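Local coordinates for outer membrane protein Omp121 (Bacteroides thetaiotaomicron, PDB 5FQ8) that probably imports large nutrient molecules across the bacterial outer membrane as a TonB-dependent receptor of the SusC type, at residues 820-825 / 906-911; 937-942 / 972-977. All blocks are in the same frame, centred on the assembly; numbering follows the deposited sequence.

Contacts 1 and 2 are two strand pairings in the closing part of the TonB-dependent receptor barrel, separated by the pairing of 899-915 with 928-941, their centres about 9 Å apart. Strand 899-915 meets 815-825 in contact 1; strand 928-941 carries residues 937-942 of contact 2 and meets 973-983. They join directly: Asn937 N lies 2.6 Å from Arg908 O and Leu907 N 3.0 Å from Phe939 O, both probable hydrogen bonds. Contact 1 is away from the metal sites, though the side chain of Leu907 is about 7 Å from a bound C8E detergent; in contact 2 a C8E lies against Phe976, and the side chain of Ser973 is about 11 Å from a bound calcium ion.

Contact 1: residues 820-825 / 906-911; sequences DFDIRQ and KLRSVV
The Phe821 ring takes a methyl group on one face: CD1 of Leu907 sits 4.0 Å from the ring centroid and 20° off its normal, a CH-pi contact displaced toward the rim at CZ. The Arg908 guanidinium has Lys906 CD over one face, and at its edge, in plane, lies OD2 of Asp822. That carboxylate is the centre of a salt-bridge network. Arg908 NH1 donates to Asp822 OD2 over 3.0 Å, whereas Arg824 grips the same carboxylate side-on, with NE on OD1 and NH2 on OD2. All three bonds arrive from above the carboxylate plane, and the carboxylate and the Arg908 guanidinium are turned 75° apart. Arg824 reaches it with an extended chain; Arg908, its CG anti to the backbone N (chi1 -168°), has to bend at chi2 and chi3. The shared anion would probably offset the repulsion between Arg824 NH2 and Arg908 NH1, 3.9 Å apart.

Beneath these side chains the strands run antiparallel. Asp822 and Lys906 form a hydrogen-bonded pair: Asp822 N to Lys906 O and Lys906 N to Asp822 O both measure 2.7 Å. Asp820 N donates almost straight to Ser909 O, but the return bond of the strand goes from Arg908 N to Asp820 O and is weak. The register slips by one residue between the pairs Asp820-Ser909 and Phe821-Leu907, a beta bulge that accompanies an inverse gamma turn centred on Leu907.

Glu952 bridges both Lys906 and Arg908, and Arg824 hydrogen-bonds through NH1 to Ser74 OG and through NH2 to the backbone O of Ile73, both in the plug domain, so the charged face looks into the barrel. Strand 802-812 flanks 815-825 on its far side, through Val806 and Met804, and strand 928-941 lies beyond 899-915.

Contact 2: residues 937-942 / 972-977; sequences NLFVWT and SSRRFG. With C8E ((hydroxyethyloxy)tri(ethyloxy)octane), chain O.
Asn937 lies at a corner of the chain and sends its amide across to residues 972-977. With CG anti to the backbone N (chi1 -164°), ND2 donates to Ser973 O nearly along the C=O axis, in a bond modelled very short at 2.4 Å. CB of Asn937 meets Arg975 NH2 at 3.2 Å, the amide and guanidinium planes being only 15° apart, and the backbone O of Asn937 accepts a CA-H···O contact from Arg974 CA.

Leu938 follows, its CD2 lying 3.8 Å from CG of Arg974, whose side chain crosses it at about a right angle. CD2 also touches Arg975 O. Strands 928-941 and 973-983 are antiparallel neighbours in the transmembrane barrel; the latter also pairs with 177-188, closing the barrel between its last and first strands. Here, near the corner, the axes of segments 938-941 and 973-977 approach to 6.9 Å.

Phe939 is on the surface, its ring and the Arg974 side chain lying side by side and pointing the same way. Farther along 973-977, beside the side chain of Leu938, the detergent C8E lies over one face of Phe976, C7 above the ring centre and C6 3.6 Å from CG. The Phe976 side chain also touches Trp185 of strand 177-188. An alanine in place of Phe976 would probably lose the flat surface under the detergent chain and weaken the contact with Trp185.

Contact 1: residues 820-825 / 906-911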
ATOM      1  N   ASP B 820     -49.137  -0.414  -5.972  1.00 29.62           N
ATOM      2  CA  ASP B 820     -48.530   0.419  -6.995  1.00 29.39           C
ATOM      3  C   ASP B 820     -47.848  -0.444  -8.046  1.00 29.06           C
ATOM      4  O   ASP B 820     -47.178  -1.426  -7.718  1.00 28.74           O
ATOM      5  CB  ASP B 820     -47.551   1.392  -6.369  1.00 29.06           C
ATOM      6  CG  ASP B 820     -48.154   2.132  -5.235  1.00 53.02           C
ATOM      7  OD1 ASP B 820     -48.329   1.515  -4.173  1.00 48.84           O
ATOM      8  OD2 ASP B 820     -48.472   3.320  -5.409  1.00 51.10           O
ATOM      9  N   PHE B 821     -48.030  -0.079  -9.304  1.00 29.18           N
ATOM     10  CA  PHE B 821     -47.420  -0.774 -10.421  1.00 28.93           C
ATOM     11  C   PHE B 821     -46.489   0.184 -11.119  1.00 28.65           C
ATOM     12  O   PHE B 821     -46.848   1.336 -11.350  1.00 28.89           O
ATOM     13  CB  PHE B 821     -48.471  -1.295 -11.398  1.00 29.40           C
ATOM     14  CG  PHE B 821     -49.192  -2.486 -10.901  1.00 29.63           C
ATOM     15  CD1 PHE B 821     -50.278  -2.348 -10.090  1.00 30.08           C
ATOM     16  CD2 PHE B 821     -48.765  -3.740 -11.220  1.00 29.44           C
ATOM     17  CE1 PHE B 821     -50.930  -3.437  -9.618  1.00 30.33           C
ATOM     18  CE2 PHE B 821     -49.413  -4.830 -10.753  1.00 29.69           C
ATOM     19  CZ  PHE B 821     -50.497  -4.683  -9.951  1.00 30.14           C
ATOM     20  N   ASP B 822     -45.293  -0.288 -11.423  1.00 28.17           N
ATOM     21  CA  ASP B 822     -44.312   0.479 -12.172  1.00 27.89           C
ATOM     22  C   ASP B 822     -44.298  -0.067 -13.580  1.00 27.96           C
ATOM     23  O   ASP B 822     -44.239  -1.283 -13.771  1.00 27.89           O
ATOM     24  CB  ASP B 822     -42.926   0.375 -11.544  1.00 27.34           C
ATOM     25  CG  ASP B 822     -42.096   1.609 -11.764  1.00 27.15           C
ATOM     26  OD1 ASP B 822     -42.276   2.272 -12.802  1.00 27.35           O
ATOM     27  OD2 ASP B 822     -41.267   1.918 -10.888  1.00 28.46           O
ATOM     28  N   ILE B 823     -44.392   0.818 -14.562  1.00 28.16           N
ATOM     29  CA  ILE B 823     -44.433   0.388 -15.950  1.00 28.30           C
ATOM     30  C   ILE B 823     -43.486   1.246 -16.761  1.00 28.12           C
ATOM     31  O   ILE B 823     -43.731   2.441 -16.946  1.00 28.35           O
ATOM     32  CB  ILE B 823     -45.842   0.444 -16.540  1.00 28.92           C
ATOM     33  CG1 ILE B 823     -46.741  -0.544 -15.821  1.00 29.12           C
ATOM     34  CG2 ILE B 823     -45.795   0.098 -18.000  1.00 29.09           C
ATOM     35  CD1 ILE B 823     -47.526   0.077 -14.740  1.00 29.36           C
ATOM     36  N   ARG B 824     -42.415   0.638 -17.250  1.00 27.76           N
ATOM     37  CA  ARG B 824     -41.402   1.324 -18.036  1.00 27.58           C
ATOM     38  C   ARG B 824     -41.177   0.497 -19.279  1.00 27.64           C
ATOM     39  O   ARG B 824     -40.931  -0.708 -19.180  1.00 27.46           O
ATOM     40  CB  ARG B 824     -40.091   1.484 -17.263  1.00 27.05           C
ATOM     41  CG  ARG B 824     -40.277   1.834 -15.803  1.00 26.94           C
ATOM     42  CD  ARG B 824     -38.983   2.121 -15.115  1.00 26.48           C
ATOM     43  NE  ARG B 824     -39.258   2.512 -13.753  1.00 26.46           N
ATOM     44  CZ  ARG B 824     -38.351   2.946 -12.899  1.00 30.70           C
ATOM     45  NH1 ARG B 824     -37.088   3.052 -13.270  1.00 27.33           N
ATOM     46  NH2 ARG B 824     -38.718   3.277 -11.675  1.00 34.92           N
ATOM     47  N   GLN B 825     -41.266   1.140 -20.437  1.00 27.93           N
ATOM     48  CA  GLN B 825     -41.282   0.439 -21.706  1.00 28.13           C
ATOM     49  C   GLN B 825     -40.297   1.085 -22.654  1.00 28.06           C
ATOM     50  O   GLN B 825     -40.337   2.302 -22.862  1.00 28.24           O
ATOM     51  CB  GLN B 825     -42.681   0.452 -22.325  1.00 35.79           C
ATOM     52  CG  GLN B 825     -43.688  -0.383 -21.579  1.00 35.46           C
ATOM     53  CD  GLN B 825     -43.527  -1.867 -21.839  1.00 36.26           C
ATOM     54  OE1 GLN B 825     -43.010  -2.265 -22.882  1.00 37.49           O
ATOM     55  NE2 GLN B 825     -43.971  -2.696 -20.890  1.00 28.74           N
ATOM     56  N   LYS B 906     -43.964  -3.846 -13.147  1.00 27.66           N
ATOM     57  CA  LYS B 906     -43.574  -4.319 -11.830  1.00 27.43           C
ATOM     58  C   LYS B 906     -44.648  -4.037 -10.792  1.00 33.22           C
ATOM     59  O   LYS B 906     -45.136  -2.910 -10.684  1.00 44.32           O
ATOM     60  CB  LYS B 906     -42.256  -3.680 -11.405  1.00 26.94           C
ATOM     61  CG  LYS B 906     -41.369  -4.617 -10.651  1.00 26.60           C
ATOM     62  CD  LYS B 906     -40.081  -3.955 -10.274  1.00 26.16           C
ATOM     63  CE  LYS B 906     -38.997  -4.258 -11.252  1.00 25.87           C
ATOM     64  NZ  LYS B 906     -37.780  -3.541 -10.843  1.00 25.49           N
ATOM     65  N   LEU B 907     -45.012  -5.065 -10.031  1.00 27.88           N
ATOM     66  CA  LEU B 907     -45.690  -4.859  -8.762  1.00 28.10           C
ATOM     67  C   LEU B 907     -44.697  -4.238  -7.787  1.00 27.71           C
ATOM     68  O   LEU B 907     -44.013  -4.941  -7.037  1.00 27.47           O
ATOM     69  CB  LEU B 907     -46.253  -6.172  -8.230  1.00 28.34           C
ATOM     70  CG  LEU B 907     -47.094  -6.045  -6.958  1.00 28.67           C
ATOM     71  CD1 LEU B 907     -48.069  -4.898  -7.059  1.00 29.05           C
ATOM     72  CD2 LEU B 907     -47.834  -7.321  -6.666  1.00 29.02           C
ATOM     73  N   ARG B 908     -44.604  -2.912  -7.809  1.00 28.51           N
ATOM     74  CA  ARG B 908     -43.579  -2.204  -7.054  1.00 27.33           C
ATOM     75  C   ARG B 908     -43.729  -2.432  -5.556  1.00 27.40           C
ATOM     76  O   ARG B 908     -42.802  -2.898  -4.898  1.00 27.09           O
ATOM     77  CB  ARG B 908     -43.655  -0.720  -7.389  1.00 27.41           C
ATOM     78  CG  ARG B 908     -42.500   0.109  -6.911  1.00 33.75           C
ATOM     79  CD  ARG B 908     -41.471   0.292  -7.998  1.00 30.50           C
ATOM     80  NE  ARG B 908     -40.404  -0.675  -7.839  1.00 32.80           N
ATOM     81  CZ  ARG B 908     -39.376  -0.797  -8.651  1.00 26.11           C
ATOM     82  NH1 ARG B 908     -39.261  -0.009  -9.699  1.00 26.01           N
ATOM     83  NH2 ARG B 908     -38.476  -1.723  -8.408  1.00 27.00           N
ATOM     84  N   SER B 909     -44.902  -2.123  -5.001  1.00 34.85           N
ATOM     85  CA  SER B 909     -45.130  -2.245  -3.565  1.00 28.01           C
ATOM     86  C   SER B 909     -46.578  -2.588  -3.268  1.00 28.58           C
ATOM     87  O   SER B 909     -47.486  -2.233  -4.019  1.00 28.92           O
ATOM     88  CB  SER B 909     -44.778  -0.952  -2.845  1.00 27.96           C
ATOM     89  OG  SER B 909     -45.618   0.094  -3.284  1.00 33.60           O
ATOM     90  N   VAL B 910     -46.787  -3.268  -2.145  1.00 28.73           N
ATOM     91  CA  VAL B 910     -48.115  -3.481  -1.571  1.00 29.32           C
ATOM     92  C   VAL B 910     -48.022  -3.298  -0.061  1.00 29.43           C
ATOM     93  O   VAL B 910     -47.231  -3.975   0.599  1.00 29.18           O
ATOM     94  CB  VAL B 910     -48.669  -4.876  -1.905  1.00 29.53           C
ATOM     95  CG1 VAL B 910     -49.965  -5.108  -1.169  1.00 30.15           C
ATOM     96  CG2 VAL B 910     -48.883  -5.018  -3.378  1.00 29.52           C
ATOM     97  N   VAL B 911     -48.840  -2.403   0.496  1.00 29.84           N
ATOM     98  CA  VAL B 911     -48.822  -2.105   1.928  1.00 30.01           C
ATOM     99  C   VAL B 911     -50.209  -2.327   2.528  1.00 30.69           C
ATOM    100  O   VAL B 911     -51.171  -1.667   2.130  1.00 31.08           O
ATOM    101  CB  VAL B 911     -48.360  -0.667   2.202  1.00 29.90           C
ATOM    102  CG1 VAL B 911     -48.039  -0.520   3.652  1.00 29.98           C
ATOM    103  CG2 VAL B 911     -47.170  -0.334   1.373  1.00 29.31           C
TER

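Contact 2: residues 937-942 / 972-977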
ATOM      1  N   ASN B 937     -41.056  -4.850  -4.572  1.00 38.85           N
ATOM      2  CA  ASN B 937     -40.393  -5.531  -5.679  1.00 33.07           C
ATOM      3  C   ASN B 937     -40.889  -6.976  -5.746  1.00 29.32           C
ATOM      4  O   ASN B 937     -40.125  -7.932  -5.640  1.00 37.42           O
ATOM      5  CB  ASN B 937     -38.871  -5.447  -5.507  1.00 32.03           C
ATOM      6  CG  ASN B 937     -38.094  -5.777  -6.784  1.00 25.54           C
ATOM      7  OD1 ASN B 937     -38.430  -5.338  -7.882  1.00 25.62           O
ATOM      8  ND2 ASN B 937     -37.034  -6.543  -6.629  1.00 25.26           N
ATOM      9  N   LEU B 938     -42.207  -7.113  -5.885  1.00 38.02           N
ATOM     10  CA  LEU B 938     -42.865  -8.385  -5.624  1.00 27.20           C
ATOM     11  C   LEU B 938     -42.954  -9.279  -6.844  1.00 27.26           C
ATOM     12  O   LEU B 938     -42.822 -10.496  -6.724  1.00 33.35           O
ATOM     13  CB  LEU B 938     -44.261  -8.143  -5.063  1.00 37.41           C
ATOM     14  CG  LEU B 938     -44.304  -7.858  -3.568  1.00 36.90           C
ATOM     15  CD1 LEU B 938     -45.721  -7.820  -3.082  1.00 28.35           C
ATOM     16  CD2 LEU B 938     -43.519  -8.925  -2.840  1.00 27.62           C
ATOM     17  N   PHE B 939     -43.175  -8.713  -8.018  1.00 27.29           N
ATOM     18  CA  PHE B 939     -43.282  -9.527  -9.216  1.00 27.40           C
ATOM     19  C   PHE B 939     -42.939  -8.645 -10.400  1.00 27.25           C
ATOM     20  O   PHE B 939     -43.317  -7.479 -10.426  1.00 27.33           O
ATOM     21  CB  PHE B 939     -44.691 -10.109  -9.342  1.00 27.95           C
ATOM     22  CG  PHE B 939     -44.769 -11.327 -10.187  1.00 41.38           C
ATOM     23  CD1 PHE B 939     -44.803 -11.223 -11.569  1.00 37.22           C
ATOM     24  CD2 PHE B 939     -44.821 -12.578  -9.607  1.00 37.38           C
ATOM     25  CE1 PHE B 939     -44.883 -12.345 -12.368  1.00 32.12           C
ATOM     26  CE2 PHE B 939     -44.900 -13.713 -10.395  1.00 28.42           C
ATOM     27  CZ  PHE B 939     -44.933 -13.595 -11.784  1.00 30.85           C
ATOM     28  N   VAL B 940     -42.207  -9.189 -11.363  1.00 31.61           N
ATOM     29  CA  VAL B 940     -41.770  -8.415 -12.519  1.00 26.94           C
ATOM     30  C   VAL B 940     -42.174  -9.159 -13.781  1.00 27.21           C
ATOM     31  O   VAL B 940     -42.042 -10.382 -13.856  1.00 27.26           O
ATOM     32  CB  VAL B 940     -40.257  -8.137 -12.467  1.00 26.42           C
ATOM     33  CG1 VAL B 940     -39.499  -9.425 -12.458  1.00 26.26           C
ATOM     34  CG2 VAL B 940     -39.842  -7.237 -13.590  1.00 26.34           C
ATOM     35  N   TRP B 941     -42.723  -8.425 -14.740  1.00 27.45           N
ATOM     36  CA  TRP B 941     -43.164  -8.971 -16.016  1.00 27.76           C
ATOM     37  C   TRP B 941     -42.333  -8.336 -17.115  1.00 27.58           C
ATOM     38  O   TRP B 941     -42.316  -7.110 -17.251  1.00 27.54           O
ATOM     39  CB  TRP B 941     -44.651  -8.698 -16.268  1.00 53.81           C
ATOM     40  CG  TRP B 941     -45.615  -9.422 -15.386  1.00 38.26           C
ATOM     41  CD1 TRP B 941     -46.137 -10.664 -15.583  1.00 34.42           C
ATOM     42  CD2 TRP B 941     -46.192  -8.933 -14.180  1.00 38.33           C
ATOM     43  NE1 TRP B 941     -46.995 -10.982 -14.566  1.00 32.88           N
ATOM     44  CE2 TRP B 941     -47.048  -9.931 -13.691  1.00 34.26           C
ATOM     45  CE3 TRP B 941     -46.066  -7.746 -13.462  1.00 39.98           C
ATOM     46  CZ2 TRP B 941     -47.771  -9.779 -12.515  1.00 40.59           C
ATOM     47  CZ3 TRP B 941     -46.788  -7.598 -12.294  1.00 41.29           C
ATOM     48  CH2 TRP B 941     -47.625  -8.609 -11.831  1.00 41.25           C
ATOM     49  N   THR B 942     -41.664  -9.163 -17.898  1.00 27.50           N
ATOM     50  CA  THR B 942     -40.835  -8.700 -18.995  1.00 27.36           C
ATOM     51  C   THR B 942     -41.345  -9.270 -20.305  1.00 27.77           C
ATOM     52  O   THR B 942     -42.020 -10.301 -20.315  1.00 30.16           O
ATOM     53  CB  THR B 942     -39.375  -9.114 -18.791  1.00 26.89           C
ATOM     54  OG1 THR B 942     -39.304 -10.530 -18.572  1.00 26.92           O
ATOM     55  CG2 THR B 942     -38.807  -8.384 -17.609  1.00 26.50           C
ATOM     56  N   SER B 972     -31.920  -9.789  -8.477  1.00 24.18           N
ATOM     57  CA  SER B 972     -32.776  -8.922  -7.687  1.00 24.30           C
ATOM     58  C   SER B 972     -33.656  -9.756  -6.778  1.00 24.58           C
ATOM     59  O   SER B 972     -33.853 -10.953  -6.982  1.00 26.87           O
ATOM     60  CB  SER B 972     -33.628  -8.027  -8.573  1.00 31.89           C
ATOM     61  OG  SER B 972     -34.740  -8.720  -9.097  1.00 34.53           O
ATOM     62  N   SER B 973     -34.164  -9.124  -5.742  1.00 24.68           N
ATOM     63  CA  SER B 973     -34.886  -9.864  -4.727  1.00 24.96           C
ATOM     64  C   SER B 973     -36.313  -9.369  -4.607  1.00 25.30           C
ATOM     65  O   SER B 973     -36.674  -8.289  -5.073  1.00 25.30           O
ATOM     66  CB  SER B 973     -34.197  -9.770  -3.365  1.00 24.87           C
ATOM     67  OG  SER B 973     -34.244  -8.450  -2.870  1.00 24.84           O
ATOM     68  N   ARG B 974     -37.107 -10.206  -3.963  1.00 26.36           N
ATOM     69  CA  ARG B 974     -38.487  -9.929  -3.589  1.00 27.28           C
ATOM     70  C   ARG B 974     -38.518  -9.676  -2.087  1.00 26.11           C
ATOM     71  O   ARG B 974     -38.031 -10.504  -1.318  1.00 26.11           O
ATOM     72  CB  ARG B 974     -39.348 -11.135  -3.945  1.00 26.35           C
ATOM     73  CG  ARG B 974     -40.695 -10.856  -4.382  1.00 26.72           C
ATOM     74  CD  ARG B 974     -41.509 -12.095  -4.167  1.00 29.21           C
ATOM     75  NE  ARG B 974     -41.038 -13.232  -4.949  1.00 27.07           N
ATOM     76  CZ  ARG B 974     -41.412 -13.475  -6.198  1.00 27.17           C
ATOM     77  NH1 ARG B 974     -42.238 -12.649  -6.803  1.00 27.33           N
ATOM     78  NH2 ARG B 974     -40.952 -14.531  -6.838  1.00 27.14           N
ATOM     79  N   ARG B 975     -39.063  -8.547  -1.662  1.00 26.23           N
ATOM     80  CA  ARG B 975     -39.019  -8.189  -0.249  1.00 31.05           C
ATOM     81  C   ARG B 975     -40.413  -8.061   0.355  1.00 26.82           C
ATOM     82  O   ARG B 975     -41.330  -7.545  -0.284  1.00 27.73           O
ATOM     83  CB  ARG B 975     -38.232  -6.902  -0.063  1.00 31.02           C
ATOM     84  CG  ARG B 975     -36.802  -7.043  -0.491  1.00 25.60           C
ATOM     85  CD  ARG B 975     -36.091  -5.720  -0.518  1.00 25.38           C
ATOM     86  NE  ARG B 975     -36.576  -4.825  -1.562  1.00 28.49           N
ATOM     87  CZ  ARG B 975     -36.177  -4.864  -2.828  1.00 29.26           C
ATOM     88  NH1 ARG B 975     -35.297  -5.768  -3.220  1.00 29.85           N
ATOM     89  NH2 ARG B 975     -36.661  -4.001  -3.708  1.00 34.08           N
ATOM     90  N   PHE B 976     -40.557  -8.519   1.602  1.00 27.06           N
ATOM     91  CA  PHE B 976     -41.850  -8.545   2.285  1.00 27.58           C
ATOM     92  C   PHE B 976     -41.654  -8.633   3.795  1.00 27.76           C
ATOM     93  O   PHE B 976     -40.885  -9.465   4.272  1.00 29.74           O
ATOM     94  CB  PHE B 976     -42.706  -9.718   1.800  1.00 28.31           C
ATOM     95  CG  PHE B 976     -42.029 -11.065   1.871  1.00 27.80           C
ATOM     96  CD1 PHE B 976     -41.279 -11.537   0.813  1.00 27.46           C
ATOM     97  CD2 PHE B 976     -42.182 -11.875   2.973  1.00 28.11           C
ATOM     98  CE1 PHE B 976     -40.677 -12.780   0.871  1.00 27.42           C
ATOM     99  CE2 PHE B 976     -41.584 -13.116   3.039  1.00 28.77           C
ATOM    100  CZ  PHE B 976     -40.831 -13.572   1.986  1.00 27.73           C
ATOM    101  N   GLY B 977     -42.376  -7.813   4.548  1.00 28.08           N
ATOM    102  CA  GLY B 977     -42.232  -7.884   5.986  1.00 28.31           C
ATOM    103  C   GLY B 977     -43.403  -7.333   6.778  1.00 28.84           C
ATOM    104  O   GLY B 977     -44.505  -7.156   6.262  1.00 29.12           O
TER
HETATM  105  C1  C8E O1989     -48.525  -7.955   2.102  1.00 19.42           C
HETATM  106  C2  C8E O1989     -47.870  -8.568   0.873  1.00 23.13           C
HETATM  107  C3  C8E O1989     -47.204  -9.904   1.189  1.00 27.79           C
HETATM  108  C4  C8E O1989     -46.530 -10.481  -0.052  1.00 27.61           C
HETATM  109  C5  C8E O1989     -46.133 -11.947   0.089  1.00 27.55           C
HETATM  110  C6  C8E O1989     -44.682 -12.159  -0.341  1.00 26.71           C
HETATM  111  C7  C8E O1989     -44.216 -13.599  -0.152  1.00 27.56           C
HETATM  112  C8  C8E O1989     -43.926 -14.243  -1.500  1.00 29.05           C
HETATM  113  O9  C8E O1989     -43.306 -15.494  -1.323  1.00 25.92           O